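B-cell differentiation antigen CD72 (Mus musculus, PDB 5B1R) acts as a B-cell co-receptor that recognises the Sm/ribonucleoprotein self-antigen, probably through its extracellular C-type lectin-like domain, and recruits SHP-1 to restrain B-cell receptor signalling. Local coordinates at residues 17-22 with 61-66. The protein carries 2 engineered substitutions. Residues are numbered along the deposited sequence; the frame is centred on the assembly and turned at random.
Sequences FYISHT and ELLDRS
Ile19 touches Leu62 and Leu63 through a single methyl, where strand 15-21 of the C-type lectin-like fold faces the irregular segment 61-66, between helix 57-60 and strand 69-70. The two backbones lie well apart, with 8.0 Å between the CA atoms of Ile19 and Leu63, and no hydrogen bond joins them. From Ile19 CB, which points toward the loop, the side chain divides. CG2 lies anti to the backbone N and meets neither leucine; CG1 lies anti to the carbonyl carbon (chi1 -58°), and an extended chi2 of 165° carries CD1 outward to the loop. There Ile19 CD1 rests 3.9 Å from Leu62 CB, the two side chains crossing nearly at right angles. The same methyl reaches CD2 of Leu63, whose CB points away from the strand although its branched end comes back toward it. Ile10 and Tyr69 extend this apolar patch: Ile10 touches Ile19 and Leu62, whereas Tyr69 touches Ile19 and Leu63 and takes a hydrogen bond from Asp64 N through its OH. Beyond the leucines an Asx turn shapes the loop: Asp64 OD1 accepts from Ser66 N at 2.9 Å and, from the same carboxylate face, from Ser66 OG at 2.8 Å.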
ATOM      1  N   PHE A  17      -1.715  -8.848   1.921  1.00  8.31           N
ATOM      2  CA  PHE A  17      -2.043  -7.442   2.146  1.00  8.50           C
ATOM      3  C   PHE A  17      -3.148  -7.303   3.181  1.00  9.20           C
ATOM      4  O   PHE A  17      -4.076  -8.114   3.243  1.00  9.77           O
ATOM      5  CB  PHE A  17      -2.505  -6.781   0.858  1.00  9.84           C
ATOM      6  CG  PHE A  17      -1.479  -6.815  -0.221  1.00  8.89           C
ATOM      7  CD1 PHE A  17      -0.372  -5.978  -0.180  1.00  9.84           C
ATOM      8  CD2 PHE A  17      -1.614  -7.690  -1.281  1.00 11.70           C
ATOM      9  CE1 PHE A  17       0.579  -6.032  -1.181  1.00 11.63           C
ATOM     10  CE2 PHE A  17      -0.674  -7.734  -2.280  1.00 13.37           C
ATOM     11  CZ  PHE A  17       0.426  -6.904  -2.236  1.00 11.98           C
ATOM     12  N   TYR A  18      -3.051  -6.231   3.958  1.00  9.51           N
ATOM     13  CA  TYR A  18      -4.066  -5.874   4.925  1.00 10.09           C
ATOM     14  C   TYR A  18      -4.474  -4.426   4.666  1.00  9.45           C
ATOM     15  O   TYR A  18      -3.623  -3.517   4.717  1.00 10.82           O
ATOM     16  CB  TYR A  18      -3.538  -6.029   6.359  1.00 11.82           C
ATOM     17  CG  TYR A  18      -4.521  -5.527   7.378  1.00 12.16           C
ATOM     18  CD1 TYR A  18      -5.628  -6.288   7.722  1.00 13.41           C
ATOM     19  CD2 TYR A  18      -4.364  -4.275   7.978  1.00 12.44           C
ATOM     20  CE1 TYR A  18      -6.543  -5.814   8.643  1.00 15.08           C
ATOM     21  CE2 TYR A  18      -5.270  -3.815   8.895  1.00 13.11           C
ATOM     22  CZ  TYR A  18      -6.358  -4.585   9.221  1.00 13.01           C
ATOM     23  OH  TYR A  18      -7.261  -4.136  10.137  1.00 15.19           O
ATOM     24  N   ILE A  19      -5.754  -4.217   4.371  1.00  9.54           N
ATOM     25  CA  ILE A  19      -6.258  -2.854   4.220  1.00 10.38           C
ATOM     26  C   ILE A  19      -6.690  -2.331   5.586  1.00 10.07           C
ATOM     27  O   ILE A  19      -7.566  -2.899   6.222  1.00 11.34           O
ATOM     28  CB  ILE A  19      -7.459  -2.793   3.249  1.00 11.01           C
ATOM     29  CG1 ILE A  19      -7.091  -3.349   1.864  1.00 11.05           C
ATOM     30  CG2 ILE A  19      -7.988  -1.352   3.175  1.00 12.39           C
ATOM     31  CD1 ILE A  19      -8.316  -3.644   1.005  1.00 12.65           C
ATOM     32  N   SER A  20      -6.066  -1.251   6.038  1.00 10.15           N
ATOM     33  CA  SER A  20      -6.504  -0.588   7.258  1.00 10.42           C
ATOM     34  C   SER A  20      -7.338   0.632   6.897  1.00 10.43           C
ATOM     35  O   SER A  20      -6.833   1.590   6.314  1.00 11.75           O
ATOM     36  CB  SER A  20      -5.321  -0.171   8.121  1.00 11.47           C
ATOM     37  OG  SER A  20      -5.801   0.365   9.345  1.00 11.89           O
ATOM     38  N   HIS A  21      -8.622   0.588   7.232  1.00 12.04           N
ATOM     39  CA  HIS A  21      -9.526   1.681   6.885  1.00 13.54           C
ATOM     40  C   HIS A  21      -9.351   2.897   7.803  1.00 13.43           C
ATOM     41  O   HIS A  21      -9.835   3.986   7.498  1.00 15.42           O
ATOM     42  CB  HIS A  21     -10.980   1.210   6.920  1.00 16.02           C
ATOM     43  CG  HIS A  21     -11.251   0.064   6.005  1.00 19.20           C
ATOM     44  ND1 HIS A  21     -11.251   0.190   4.631  1.00 19.04           N
ATOM     45  CD2 HIS A  21     -11.513  -1.239   6.263  1.00 23.31           C
ATOM     46  CE1 HIS A  21     -11.511  -0.984   4.084  1.00 22.64           C
ATOM     47  NE2 HIS A  21     -11.670  -1.867   5.053  1.00 23.45           N
ATOM     48  N   THR A  22      -8.666   2.694   8.922  1.00 12.57           N
ATOM     49  CA  THR A  22      -8.461   3.739   9.928  1.00 13.00           C
ATOM     50  C   THR A  22      -7.660   4.878   9.342  1.00 12.70           C
ATOM     51  O   THR A  22      -6.604   4.671   8.748  1.00 12.93           O
ATOM     52  CB  THR A  22      -7.690   3.158  11.130  1.00 13.96           C
ATOM     53  OG1 THR A  22      -8.391   2.003  11.611  1.00 15.76           O
ATOM     54  CG2 THR A  22      -7.523   4.174  12.271  1.00 15.45           C
ATOM     55  N   GLU A  61      -9.510  -4.712  -6.279  1.00 11.92           N
ATOM     56  CA  GLU A  61     -10.959  -4.841  -6.294  1.00 13.58           C
ATOM     57  C   GLU A  61     -11.615  -4.576  -4.951  1.00 13.04           C
ATOM     58  O   GLU A  61     -12.821  -4.328  -4.903  1.00 14.90           O
ATOM     59  CB  GLU A  61     -11.356  -6.223  -6.789  1.00 18.21           C
ATOM     60  CG  GLU A  61     -11.040  -6.447  -8.260  1.00 23.95           C
ATOM     61  CD  GLU A  61     -11.478  -7.818  -8.762  1.00 34.99           C
ATOM     62  OE1 GLU A  61     -11.029  -8.209  -9.863  1.00 41.46           O
ATOM     63  OE2 GLU A  61     -12.265  -8.505  -8.066  1.00 38.47           O
ATOM     64  N   LEU A  62     -10.834  -4.607  -3.873  1.00 12.16           N
ATOM     65  CA  LEU A  62     -11.351  -4.341  -2.532  1.00 11.95           C
ATOM     66  C   LEU A  62     -11.115  -2.912  -2.045  1.00 12.85           C
ATOM     67  O   LEU A  62     -11.587  -2.529  -0.976  1.00 15.62           O
ATOM     68  CB  LEU A  62     -10.780  -5.343  -1.526  1.00 12.64           C
ATOM     69  CG  LEU A  62     -11.348  -6.752  -1.717  1.00 13.05           C
ATOM     70  CD1 LEU A  62     -10.567  -7.751  -0.876  1.00 16.90           C
ATOM     71  CD2 LEU A  62     -12.814  -6.766  -1.323  1.00 16.67           C
ATOM     72  N   LEU A  63     -10.393  -2.109  -2.819  1.00 11.86           N
ATOM     73  CA  LEU A  63     -10.180  -0.720  -2.427  1.00 11.88           C
ATOM     74  C   LEU A  63     -11.423   0.119  -2.709  1.00 13.86           C
ATOM     75  O   LEU A  63     -12.137  -0.115  -3.682  1.00 14.80           O
ATOM     76  CB  LEU A  63      -8.991  -0.143  -3.185  1.00 12.56           C
ATOM     77  CG  LEU A  63      -7.645  -0.825  -2.952  1.00 12.35           C
ATOM     78  CD1 LEU A  63      -6.573  -0.186  -3.847  1.00 13.63           C
ATOM     79  CD2 LEU A  63      -7.244  -0.762  -1.498  1.00 12.67           C
ATOM     80  N   ASP A  64     -11.653   1.117  -1.871  1.00 13.67           N
ATOM     81  CA  ASP A  64     -12.739   2.061  -2.052  1.00 14.06           C
ATOM     82  C   ASP A  64     -12.244   3.155  -2.995  1.00 15.60           C
ATOM     83  O   ASP A  64     -11.289   3.876  -2.680  1.00 15.19           O
ATOM     84  CB  ASP A  64     -13.093   2.629  -0.685  1.00 16.15           C
ATOM     85  CG  ASP A  64     -14.260   3.591  -0.717  1.00 17.51           C
ATOM     86  OD1 ASP A  64     -14.549   4.191  -1.774  1.00 18.85           O
ATOM     87  OD2 ASP A  64     -14.877   3.766   0.355  1.00 21.89           O
ATOM     88  N   ARG A  65     -12.883   3.272  -4.154  1.00 16.94           N
ATOM     89  CA  ARG A  65     -12.437   4.220  -5.174  1.00 19.16           C
ATOM     90  C   ARG A  65     -12.522   5.686  -4.742  1.00 18.38           C
ATOM     91  O   ARG A  65     -11.930   6.556  -5.379  1.00 20.54           O
ATOM     92  CB  ARG A  65     -13.201   4.011  -6.482  1.00 26.87           C
ATOM     93  CG  ARG A  65     -14.637   4.507  -6.457  1.00 34.48           C
ATOM     94  CD  ARG A  65     -15.199   4.621  -7.873  1.00 41.34           C
ATOM     95  NE  ARG A  65     -14.388   5.507  -8.709  1.00 46.72           N
ATOM     96  CZ  ARG A  65     -13.931   5.197  -9.921  1.00 47.33           C
ATOM     97  NH1 ARG A  65     -14.208   4.016 -10.459  1.00 47.32           N
ATOM     98  NH2 ARG A  65     -13.198   6.073 -10.597  1.00 46.11           N
ATOM     99  N   SER A  66     -13.252   5.960  -3.664  1.00 18.30           N
ATOM    100  CA  SER A  66     -13.379   7.325  -3.157  1.00 20.79           C
ATOM    101  C   SER A  66     -12.306   7.672  -2.123  1.00 19.95           C
ATOM    102  O   SER A  66     -12.298   8.784  -1.594  1.00 24.29           O
ATOM    103  CB  SER A  66     -14.759   7.542  -2.536  1.00 24.18           C
ATOM    104  OG  SER A  66     -14.860   6.889  -1.286  1.00 26.53           O
TER